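Local structure of ABC transporter, substrate binding protein (Aeropyrum pernix, 3EAF) at residues I50-A58 and Y67-V77; A188-D199 and L214-L224. The protein probably binds a small solute outside the cell and delivers it to an ABC transporter, as a magnesium-binding member of the periplasmic binding protein family. All blocks are in the same frame, centred on the assembly; numbering follows the deposited sequence.

Contact 1 (I50-A58 and Y67-V77)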
loop_
_atom_site.group_PDB
_atom_site.type_symbol
_atom_site.label_atom_id
_atom_site.label_comp_id
_atom_site.label_asym_id
_atom_site.label_seq_id
_atom_site.Cartn_x
_atom_site.Cartn_y
_atom_site.Cartn_z
ATOM N N ILE A 50 -5.242 21.033 -10.461
ATOM C CA ILE A 50 -4.027 20.476 -9.885
ATOM C C ILE A 50 -2.943 20.398 -10.945
ATOM O O ILE A 50 -3.076 19.670 -11.946
ATOM C CB ILE A 50 -4.250 19.089 -9.228
ATOM C CG1 ILE A 50 -5.273 19.197 -8.081
ATOM C CG2 ILE A 50 -2.925 18.534 -8.718
ATOM C CD1 ILE A 50 -5.502 17.911 -7.319
ATOM N N ASN A 51 -1.885 21.172 -10.727
ATOM C CA ASN A 51 -0.672 21.046 -11.509
ATOM C C ASN A 51 0.214 20.059 -10.770
ATOM O O ASN A 51 0.796 20.393 -9.734
ATOM C CB ASN A 51 0.025 22.410 -11.672
ATOM C CG ASN A 51 1.364 22.308 -12.402
ATOM O OD1 ASN A 51 1.506 21.565 -13.379
ATOM N ND2 ASN A 51 2.352 23.053 -11.923
ATOM N N TYR A 52 0.289 18.834 -11.273
ATOM C CA TYR A 52 1.109 17.815 -10.619
ATOM C C TYR A 52 2.461 17.673 -11.301
ATOM O O TYR A 52 2.564 17.791 -12.527
ATOM C CB TYR A 52 0.384 16.470 -10.518
ATOM C CG TYR A 52 0.256 15.686 -11.810
ATOM C CD1 TYR A 52 1.208 14.729 -12.166
ATOM C CD2 TYR A 52 -0.832 15.880 -12.660
ATOM C CE1 TYR A 52 1.089 13.995 -13.354
ATOM C CE2 TYR A 52 -0.962 15.156 -13.848
ATOM C CZ TYR A 52 -0.000 14.211 -14.186
ATOM O OH TYR A 52 -0.132 13.482 -15.353
ATOM N N ILE A 53 3.486 17.426 -10.492
ATOM C CA ILE A 53 4.854 17.329 -10.979
ATOM C C ILE A 53 5.375 15.911 -10.701
ATOM O O ILE A 53 5.668 15.553 -9.557
ATOM C CB ILE A 53 5.769 18.427 -10.332
ATOM C CG1 ILE A 53 5.246 19.843 -10.622
ATOM C CG2 ILE A 53 7.205 18.312 -10.821
ATOM C CD1 ILE A 53 4.435 20.457 -9.486
ATOM N N LYS A 54 5.470 15.102 -11.753
ATOM C CA LYS A 54 5.871 13.708 -11.603
ATOM C C LYS A 54 7.384 13.551 -11.626
ATOM O O LYS A 54 8.061 14.085 -12.507
ATOM C CB LYS A 54 5.239 12.829 -12.681
ATOM C CG LYS A 54 5.447 11.340 -12.435
ATOM C CD LYS A 54 4.725 10.475 -13.458
ATOM C CE LYS A 54 5.603 10.201 -14.661
ATOM N NZ LYS A 54 4.986 9.175 -15.544
ATOM N N ARG A 55 7.901 12.810 -10.651
ATOM C CA ARG A 55 9.332 12.522 -10.561
ATOM C C ARG A 55 9.566 11.043 -10.264
ATOM O O ARG A 55 9.122 10.538 -9.233
ATOM C CB ARG A 55 9.976 13.386 -9.472
ATOM C CG ARG A 55 9.998 14.885 -9.768
ATOM C CD ARG A 55 10.976 15.208 -10.886
ATOM N NE ARG A 55 11.045 16.638 -11.157
ATOM C CZ ARG A 55 10.370 17.250 -12.125
ATOM N NH1 ARG A 55 9.568 16.557 -12.925
ATOM N NH2 ARG A 55 10.508 18.560 -12.298
ATOM N N ASP A 56 10.243 10.349 -11.177
ATOM C CA ASP A 56 10.655 8.959 -10.950
ATOM C C ASP A 56 11.972 8.943 -10.181
ATOM O O ASP A 56 13.031 9.269 -10.726
ATOM C CB ASP A 56 10.772 8.198 -12.277
ATOM C CG ASP A 56 11.439 6.830 -12.134
ATOM O OD1 ASP A 56 11.339 6.182 -11.064
ATOM O OD2 ASP A 56 12.064 6.385 -13.117
ATOM N N TYR A 57 11.902 8.558 -8.911
ATOM C CA TYR A 57 13.096 8.547 -8.059
ATOM C C TYR A 57 13.739 7.168 -7.934
ATOM O O TYR A 57 14.784 7.021 -7.277
ATOM C CB TYR A 57 12.794 9.163 -6.686
ATOM C CG TYR A 57 12.194 8.229 -5.648
ATOM C CD1 TYR A 57 12.903 7.908 -4.486
ATOM C CD2 TYR A 57 10.922 7.690 -5.810
ATOM C CE1 TYR A 57 12.362 7.065 -3.518
ATOM C CE2 TYR A 57 10.366 6.842 -4.851
ATOM C CZ TYR A 57 11.093 6.540 -3.704
ATOM O OH TYR A 57 10.554 5.714 -2.745
ATOM N N ALA A 58 13.110 6.168 -8.561
ATOM C CA ALA A 58 13.632 4.795 -8.623
ATOM C C ALA A 58 13.987 4.163 -7.260
ATOM O O ALA A 58 14.933 3.373 -7.158
ATOM C CB ALA A 58 14.836 4.720 -9.602
ATOM N N TYR A 67 14.296 15.499 -4.847
ATOM C CA TYR A 67 13.003 15.847 -5.438
ATOM C C TYR A 67 12.043 16.490 -4.440
ATOM O O TYR A 67 11.209 17.312 -4.829
ATOM C CB TYR A 67 12.354 14.637 -6.109
ATOM C CG TYR A 67 13.045 14.180 -7.376
ATOM C CD1 TYR A 67 13.648 15.094 -8.241
ATOM C CD2 TYR A 67 13.077 12.830 -7.726
ATOM C CE1 TYR A 67 14.278 14.672 -9.414
ATOM C CE2 TYR A 67 13.690 12.405 -8.897
ATOM C CZ TYR A 67 14.296 13.331 -9.731
ATOM O OH TYR A 67 14.909 12.914 -10.892
ATOM N N TYR A 68 12.162 16.126 -3.165
ATOM C CA TYR A 68 11.379 16.775 -2.111
ATOM C C TYR A 68 11.713 18.262 -2.009
ATOM O O TYR A 68 10.817 19.105 -1.957
ATOM C CB TYR A 68 11.587 16.121 -0.740
ATOM C CG TYR A 68 10.842 16.880 0.343
ATOM C CD1 TYR A 68 9.455 16.755 0.469
ATOM C CD2 TYR A 68 11.508 17.763 1.204
ATOM C CE1 TYR A 68 8.752 17.469 1.435
ATOM C CE2 TYR A 68 10.802 18.488 2.183
ATOM C CZ TYR A 68 9.428 18.332 2.288
ATOM O OH TYR A 68 8.711 19.021 3.241
ATOM N N ARG A 69 13.011 18.569 -1.967
ATOM C CA ARG A 69 13.466 19.952 -1.930
ATOM C C ARG A 69 13.006 20.719 -3.178
ATOM O O ARG A 69 12.561 21.849 -3.063
ATOM C CB ARG A 69 14.983 20.041 -1.706
ATOM C CG ARG A 69 15.415 19.588 -0.297
ATOM C CD ARG A 69 16.885 19.899 0.019
ATOM N NE ARG A 69 17.813 19.233 -0.899
ATOM C CZ ARG A 69 18.329 18.018 -0.710
ATOM N NH1 ARG A 69 18.015 17.302 0.370
ATOM N NH2 ARG A 69 19.163 17.512 -1.610
ATOM N N GLU A 70 13.070 20.075 -4.345
ATOM C CA GLU A 70 12.542 20.641 -5.591
ATOM C C GLU A 70 11.036 20.924 -5.514
ATOM O O GLU A 70 10.591 22.019 -5.865
ATOM C CB GLU A 70 12.842 19.728 -6.791
ATOM C CG GLU A 70 12.301 20.272 -8.121
ATOM C CD GLU A 70 12.644 19.412 -9.334
ATOM O OE1 GLU A 70 12.714 18.170 -9.215
ATOM O OE2 GLU A 70 12.821 19.986 -10.431
ATOM N N PHE A 71 10.257 19.936 -5.071
ATOM C CA PHE A 71 8.813 20.120 -4.881
ATOM C C PHE A 71 8.528 21.343 -4.002
ATOM O O PHE A 71 7.705 22.185 -4.357
ATOM C CB PHE A 71 8.162 18.880 -4.239
ATOM C CG PHE A 71 8.033 17.686 -5.155
ATOM C CD1 PHE A 71 7.971 17.832 -6.537
ATOM C CD2 PHE A 71 7.926 16.404 -4.614
ATOM C CE1 PHE A 71 7.832 16.712 -7.365
ATOM C CE2 PHE A 71 7.791 15.283 -5.429
ATOM C CZ PHE A 71 7.744 15.436 -6.809
ATOM N N ARG A 72 9.212 21.430 -2.860
ATOM C CA ARG A 72 8.976 22.502 -1.887
ATOM C C ARG A 72 9.510 23.861 -2.352
ATOM O O ARG A 72 8.791 24.864 -2.320
ATOM C CB ARG A 72 9.599 22.150 -0.529
ATOM C CG ARG A 72 9.397 23.220 0.548
ATOM C CD ARG A 72 10.279 22.973 1.763
ATOM N NE ARG A 72 11.699 23.113 1.451
ATOM C CZ ARG A 72 12.689 22.519 2.114
ATOM N NH1 ARG A 72 12.441 21.721 3.147
ATOM N NH2 ARG A 72 13.937 22.720 1.731
ATOM N N ASP A 73 10.777 23.885 -2.769
ATOM C CA ASP A 73 11.486 25.144 -3.002
ATOM C C ASP A 73 11.220 25.740 -4.376
ATOM O O ASP A 73 11.032 26.951 -4.499
ATOM C CB ASP A 73 12.992 24.981 -2.758
ATOM C CG ASP A 73 13.328 24.761 -1.291
ATOM O OD1 ASP A 73 12.569 25.230 -0.414
ATOM O OD2 ASP A 73 14.362 24.122 -1.011
ATOM N N ARG A 74 11.197 24.886 -5.398
ATOM C CA ARG A 74 10.887 25.319 -6.751
ATOM C C ARG A 74 9.377 25.474 -6.975
ATOM O O ARG A 74 8.931 26.503 -7.473
ATOM C CB ARG A 74 11.499 24.363 -7.785
ATOM C CG ARG A 74 11.172 24.718 -9.212
ATOM C CD ARG A 74 11.892 23.829 -10.196
ATOM N NE ARG A 74 11.420 24.060 -11.562
ATOM C CZ ARG A 74 11.837 23.376 -12.625
ATOM N NH1 ARG A 74 12.734 22.411 -12.488
ATOM N NH2 ARG A 74 11.356 23.655 -13.825
ATOM N N TYR A 75 8.592 24.464 -6.604
ATOM C CA TYR A 75 7.158 24.472 -6.939
ATOM C C TYR A 75 6.240 24.926 -5.815
ATOM O O TYR A 75 5.062 25.192 -6.054
ATOM C CB TYR A 75 6.707 23.108 -7.463
ATOM C CG TYR A 75 7.330 22.732 -8.785
ATOM C CD1 TYR A 75 6.882 23.306 -9.980
ATOM C CD2 TYR A 75 8.366 21.805 -8.845
ATOM C CE1 TYR A 75 7.454 22.964 -11.196
ATOM C CE2 TYR A 75 8.949 21.457 -10.060
ATOM C CZ TYR A 75 8.490 22.040 -11.229
ATOM O OH TYR A 75 9.061 21.695 -12.429
ATOM N N GLY A 76 6.775 25.025 -4.603
ATOM C CA GLY A 76 5.959 25.305 -3.425
ATOM C C GLY A 76 4.716 24.428 -3.335
ATOM O O GLY A 76 3.610 24.935 -3.136
ATOM N N VAL A 77 4.883 23.116 -3.492
ATOM C CA VAL A 77 3.743 22.188 -3.417
ATOM C C VAL A 77 3.072 22.264 -2.047
ATOM O O VAL A 77 3.726 22.591 -1.057
ATOM C CB VAL A 77 4.140 20.715 -3.734
ATOM C CG1 VAL A 77 4.760 20.607 -5.128
ATOM C CG2 VAL A 77 5.080 20.141 -2.666
#
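Ile-53 lies flat against the Tyr-75 ring, its CG1 3.7 Å from the ring centroid and almost on the normal, a CH-pi contact; CD1 lies over the same face near CG, and CG2 meets CE2. CG2 also meets Phe-71 CE1 at 3.9 Å, at the edge of that ring. Two residues along strand 47-56, Arg-55 runs across Tyr-67: CB stands over one ring face, 3.8 Å from the centroid, while CD touches CE1. CG, set beside the backbone N (chi1 -67°), touches CE1 and CZ of Phe-71; a bend at chi2 (-70°) then carries the guanidinium to Glu-70. The grip is side-on: Arg-55 NE to Glu-70 OE1 at 3.0 Å, nearly straight, and Arg-55 NH2 to Glu-70 OE2 at 3.3 Å. Both oxygens lie in the guanidinium plane but are met from above the carboxylate plane. Arg-55 NH1 turns back to Lys-54 O at 2.9 Å. A leucine in place of Arg-55 would probably cost the Glu-70 carboxylate both bonds of this grip, leaving the weak one from Arg-74 as its arginine link. Asp-56 binds Thr-14 and Tyr-57 Asp-87. Strand 47-56 and the antiparallel helix 61-74 form a beta-alpha unit, as in the alpha/beta domains of periplasmic binding proteins. Aromatic rings thus cover the aliphatic parts of the strand residues, and one carboxylate shared by two arginines is likely to offset their mutual repulsion.

Contact 2 (A188-D199 and L214-L224)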
loop_
_atom_site.group_PDB
_atom_site.type_symbol
_atom_site.label_atom_id
_atom_site.label_comp_id
_atom_site.label_asym_id
_atom_site.label_seq_id
_atom_site.Cartn_x
_atom_site.Cartn_y
_atom_site.Cartn_z
ATOM N N ALA A 188 15.832 -17.065 -3.913
ATOM C CA ALA A 188 14.519 -17.608 -3.567
ATOM C C ALA A 188 14.567 -19.097 -3.233
ATOM O O ALA A 188 13.934 -19.541 -2.272
ATOM C CB ALA A 188 13.525 -17.350 -4.699
ATOM N N GLU A 189 15.302 -19.865 -4.036
ATOM C CA GLU A 189 15.462 -21.297 -3.791
ATOM C C GLU A 189 16.285 -21.585 -2.530
ATOM O O GLU A 189 15.950 -22.496 -1.768
ATOM C CB GLU A 189 16.046 -22.009 -5.013
ATOM C CG GLU A 189 15.065 -22.106 -6.182
ATOM C CD GLU A 189 15.602 -22.909 -7.359
ATOM O OE1 GLU A 189 16.626 -23.614 -7.194
ATOM O OE2 GLU A 189 14.998 -22.829 -8.457
ATOM N N ARG A 190 17.333 -20.792 -2.306
ATOM C CA ARG A 190 18.152 -20.904 -1.100
ATOM C C ARG A 190 17.303 -20.681 0.150
ATOM O O ARG A 190 17.401 -21.446 1.115
ATOM C CB ARG A 190 19.331 -19.917 -1.133
ATOM C CG ARG A 190 20.268 -20.006 0.085
ATOM C CD ARG A 190 21.420 -18.996 0.033
ATOM N NE ARG A 190 20.961 -17.617 0.226
ATOM C CZ ARG A 190 20.936 -16.689 -0.729
ATOM N NH1 ARG A 190 21.367 -16.969 -1.960
ATOM N NH2 ARG A 190 20.491 -15.467 -0.450
ATOM N N ILE A 191 16.472 -19.641 0.119
ATOM C CA ILE A 191 15.583 -19.314 1.240
ATOM C C ILE A 191 14.526 -20.396 1.428
ATOM O O ILE A 191 14.252 -20.795 2.551
ATOM C CB ILE A 191 14.918 -17.904 1.080
ATOM C CG1 ILE A 191 15.955 -16.786 1.236
ATOM C CG2 ILE A 191 13.748 -17.698 2.062
ATOM C CD1 ILE A 191 16.893 -16.922 2.440
ATOM N N ALA A 192 13.941 -20.867 0.328
ATOM C CA ALA A 192 12.946 -21.938 0.395
ATOM C C ALA A 192 13.536 -23.203 1.029
ATOM O O ALA A 192 12.886 -23.853 1.848
ATOM C CB ALA A 192 12.377 -22.238 -0.979
ATOM N N ARG A 193 14.768 -23.536 0.643
ATOM C CA ARG A 193 15.480 -24.697 1.196
ATOM C C ARG A 193 15.860 -24.520 2.672
ATOM O O ARG A 193 15.806 -25.476 3.443
ATOM C CB ARG A 193 16.708 -25.050 0.339
ATOM C CG ARG A 193 16.342 -25.819 -0.925
ATOM C CD ARG A 193 17.550 -26.319 -1.697
ATOM N NE ARG A 193 17.148 -27.167 -2.824
ATOM C CZ ARG A 193 17.071 -26.769 -4.094
ATOM N NH1 ARG A 193 16.691 -27.632 -5.031
ATOM N NH2 ARG A 193 17.373 -25.518 -4.439
ATOM N N GLU A 194 16.225 -23.296 3.060
ATOM C CA GLU A 194 16.455 -22.966 4.473
ATOM C C GLU A 194 15.187 -23.157 5.308
ATOM O O GLU A 194 15.233 -23.746 6.384
ATOM C CB GLU A 194 16.934 -21.524 4.632
ATOM C CG GLU A 194 18.390 -21.294 4.332
ATOM C CD GLU A 194 18.769 -19.824 4.387
ATOM O OE1 GLU A 194 17.973 -19.008 4.908
ATOM O OE2 GLU A 194 19.869 -19.481 3.903
HETATM N N MSE A 195 14.063 -22.653 4.805
HETATM C CA MSE A 195 12.776 -22.781 5.499
HETATM C C MSE A 195 12.283 -24.220 5.556
HETATM O O MSE A 195 11.693 -24.640 6.551
HETATM C CB MSE A 195 11.716 -21.887 4.857
HETATM C CG MSE A 195 12.019 -20.409 4.987
HETATM SE SE MSE A 195 10.572 -19.276 4.368
HETATM C CE MSE A 195 10.300 -20.084 2.607
ATOM N N LEU A 196 12.545 -24.970 4.492
ATOM C CA LEU A 196 12.177 -26.381 4.413
ATOM C C LEU A 196 12.685 -27.184 5.618
ATOM O O LEU A 196 11.976 -28.043 6.134
ATOM C CB LEU A 196 12.673 -26.983 3.091
ATOM C CG LEU A 196 12.345 -28.430 2.714
ATOM C CD1 LEU A 196 10.842 -28.685 2.660
ATOM C CD2 LEU A 196 12.998 -28.777 1.390
ATOM N N ALA A 197 13.898 -26.879 6.074
ATOM C CA ALA A 197 14.478 -27.510 7.266
ATOM C C ALA A 197 13.631 -27.320 8.528
ATOM O O ALA A 197 13.654 -28.166 9.426
ATOM C CB ALA A 197 15.889 -27.004 7.497
ATOM N N ALA A 198 12.887 -26.218 8.594
ATOM C CA ALA A 198 12.033 -25.923 9.750
ATOM C C ALA A 198 10.585 -26.379 9.538
ATOM O O ALA A 198 9.781 -26.378 10.475
ATOM C CB ALA A 198 12.087 -24.439 10.089
ATOM N N ASP A 199 10.274 -26.777 8.304
ATOM C CA ASP A 199 8.940 -27.252 7.911
ATOM C C ASP A 199 7.775 -26.394 8.471
ATOM O O ASP A 199 6.933 -26.894 9.225
ATOM C CB ASP A 199 8.776 -28.740 8.266
ATOM C CG ASP A 199 7.487 -29.344 7.720
ATOM O OD1 ASP A 199 7.094 -29.024 6.574
ATOM O OD2 ASP A 199 6.868 -30.147 8.449
ATOM N N LEU A 214 8.840 -15.363 -6.950
ATOM C CA LEU A 214 9.995 -16.252 -7.056
ATOM C C LEU A 214 10.050 -17.244 -5.889
ATOM O O LEU A 214 10.365 -18.422 -6.080
ATOM C CB LEU A 214 11.298 -15.447 -7.121
ATOM C CG LEU A 214 11.673 -14.762 -8.442
ATOM C CD1 LEU A 214 12.931 -13.951 -8.234
ATOM C CD2 LEU A 214 11.879 -15.765 -9.560
ATOM N N LEU A 215 9.737 -16.751 -4.693
ATOM C CA LEU A 215 9.720 -17.564 -3.476
ATOM C C LEU A 215 8.599 -18.601 -3.510
ATOM O O LEU A 215 8.830 -19.769 -3.218
ATOM C CB LEU A 215 9.581 -16.678 -2.228
ATOM C CG LEU A 215 9.602 -17.388 -0.863
ATOM C CD1 LEU A 215 10.989 -17.934 -0.544
ATOM C CD2 LEU A 215 9.130 -16.440 0.251
ATOM N N GLY A 216 7.386 -18.171 -3.847
ATOM C CA GLY A 216 6.264 -19.096 -4.001
ATOM C C GLY A 216 6.562 -20.189 -5.009
ATOM O O GLY A 216 6.265 -21.362 -4.771
ATOM N N ARG A 217 7.154 -19.800 -6.141
ATOM C CA ARG A 217 7.537 -20.754 -7.186
ATOM C C ARG A 217 8.611 -21.721 -6.680
ATOM O O ARG A 217 8.530 -22.926 -6.922
ATOM C CB ARG A 217 8.014 -20.020 -8.449
ATOM C CG ARG A 217 8.354 -20.940 -9.617
ATOM C CD ARG A 217 8.766 -20.165 -10.879
ATOM N NE ARG A 217 7.632 -19.616 -11.624
ATOM C CZ ARG A 217 6.892 -20.300 -12.496
ATOM N NH1 ARG A 217 7.141 -21.579 -12.741
ATOM N NH2 ARG A 217 5.889 -19.701 -13.130
ATOM N N ALA A 218 9.603 -21.183 -5.976
ATOM C CA ALA A 218 10.690 -21.987 -5.395
ATOM C C ALA A 218 10.201 -22.968 -4.325
ATOM O O ALA A 218 10.610 -24.131 -4.305
ATOM C CB ALA A 218 11.764 -21.087 -4.831
HETATM N N MSE A 219 9.325 -22.495 -3.443
HETATM C CA MSE A 219 8.779 -23.335 -2.386
HETATM C C MSE A 219 8.191 -24.609 -2.985
HETATM O O MSE A 219 8.482 -25.713 -2.522
HETATM C CB MSE A 219 7.732 -22.569 -1.568
HETATM C CG MSE A 219 8.326 -21.560 -0.586
HETATM SE SE MSE A 219 6.999 -20.305 0.102
HETATM C CE MSE A 219 5.712 -21.592 0.842
ATOM N N ALA A 220 7.401 -24.449 -4.045
ATOM C CA ALA A 220 6.775 -25.584 -4.717
ATOM C C ALA A 220 7.809 -26.478 -5.404
ATOM O O ALA A 220 7.686 -27.699 -5.383
ATOM C CB ALA A 220 5.732 -25.101 -5.715
ATOM N N LYS A 221 8.827 -25.861 -6.001
ATOM C CA LYS A 221 9.877 -26.589 -6.702
ATOM C C LYS A 221 10.712 -27.478 -5.761
ATOM O O LYS A 221 11.079 -28.600 -6.134
ATOM C CB LYS A 221 10.784 -25.614 -7.457
ATOM C CG LYS A 221 11.841 -26.273 -8.341
ATOM C CD LYS A 221 12.874 -25.253 -8.779
ATOM C CE LYS A 221 14.032 -25.889 -9.538
ATOM N NZ LYS A 221 15.001 -26.541 -8.615
ATOM N N VAL A 222 10.997 -26.979 -4.557
ATOM C CA VAL A 222 11.862 -27.691 -3.602
ATOM C C VAL A 222 11.074 -28.599 -2.653
ATOM O O VAL A 222 11.662 -29.376 -1.891
ATOM C CB VAL A 222 12.791 -26.729 -2.791
ATOM C CG1 VAL A 222 13.534 -25.778 -3.725
ATOM C CG2 VAL A 222 12.009 -25.953 -1.726
ATOM N N GLY A 223 9.749 -28.495 -2.692
ATOM C CA GLY A 223 8.898 -29.375 -1.908
ATOM C C GLY A 223 8.487 -28.861 -0.542
ATOM O O GLY A 223 8.071 -29.647 0.305
ATOM N N LEU A 224 8.598 -27.552 -0.320
ATOM C CA LEU A 224 8.029 -26.942 0.885
ATOM C C LEU A 224 6.549 -26.652 0.658
ATOM O O LEU A 224 6.184 -25.660 0.012
ATOM C CB LEU A 224 8.785 -25.674 1.301
ATOM C CG LEU A 224 8.227 -24.863 2.485
ATOM C CD1 LEU A 224 8.081 -25.708 3.746
ATOM C CD2 LEU A 224 9.108 -23.665 2.749
#
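Ala-188 sets its CB against the backbone of the second helix, 3.6 Å from Leu-214 O, and close to Ala-218 CB as well. One residue on, Glu-189 lays CG on Ala-218 CB at 3.7 Å, and its extended chain crosses that of Lys-221, Glu-189 OE2 lying 3.2 Å from Lys-221 CD; the salt bridge from OE1 to Lys-221 NZ is long, 3.6 Å. Ile-191 CG2 touches CD1 of Leu-215, and the Leu-215 side chain is the knob in a hole made by Ala-188, Ile-191, Ala-192 and Met-195. The small CB of Ala-192 touches Val-222 CG2 at 3.8 Å and packs near Met-219, where the backbones come close. Arg-193 stretches from CG to NE and places its guanidinium over Val-222, whose CG1 stands 3.7 Å from CZ, above the centre of the plane. Its NH2 makes a weak bond back to Glu-189 OE1, which therefore lies between two positive groups and probably eases their proximity. Met-195, a selenomethionine, bends at chi3 (-51°), which brings CE into an apolar cluster with Leu-215 CD1, tip to tip, Met-219 CG and, at 3.8 Å, Leu-224 CD2. Leu-196 then closes the row, with CD2 3.6 Å from Val-222 O and CD1 against Leu-224. Beneath, Met-195 and Met-219 both reach Val-203 of strand 202-205. The axes of these short segments cross at -54°; consecutive helices flanking strand 202-205 on one side of parallel strands are what beta-alpha-beta crossovers produce in the alpha/beta domains of this family.

From the N terminus, the chain forms strand 47-56, which pairs with strand 3-11, then turns into helix 61-74. Contact 1 closes this connection, eight residues separating its segments, and fastens the helix to the six-stranded sheet before strand 79-82 is added. Later, after strand 171-178, helix 185-196 leads through strand 202-205 to helix 209-222; contact 2 closes that loop, joining two consecutive helices above the seven-stranded sheet. The two closures follow in series, neither nesting nor crossing. Their centres are 42 Å apart, on opposite sides of the chain's centre: contact 1 ties a helix to a strand of one sheet, contact 2 a pair of helices lying on the other.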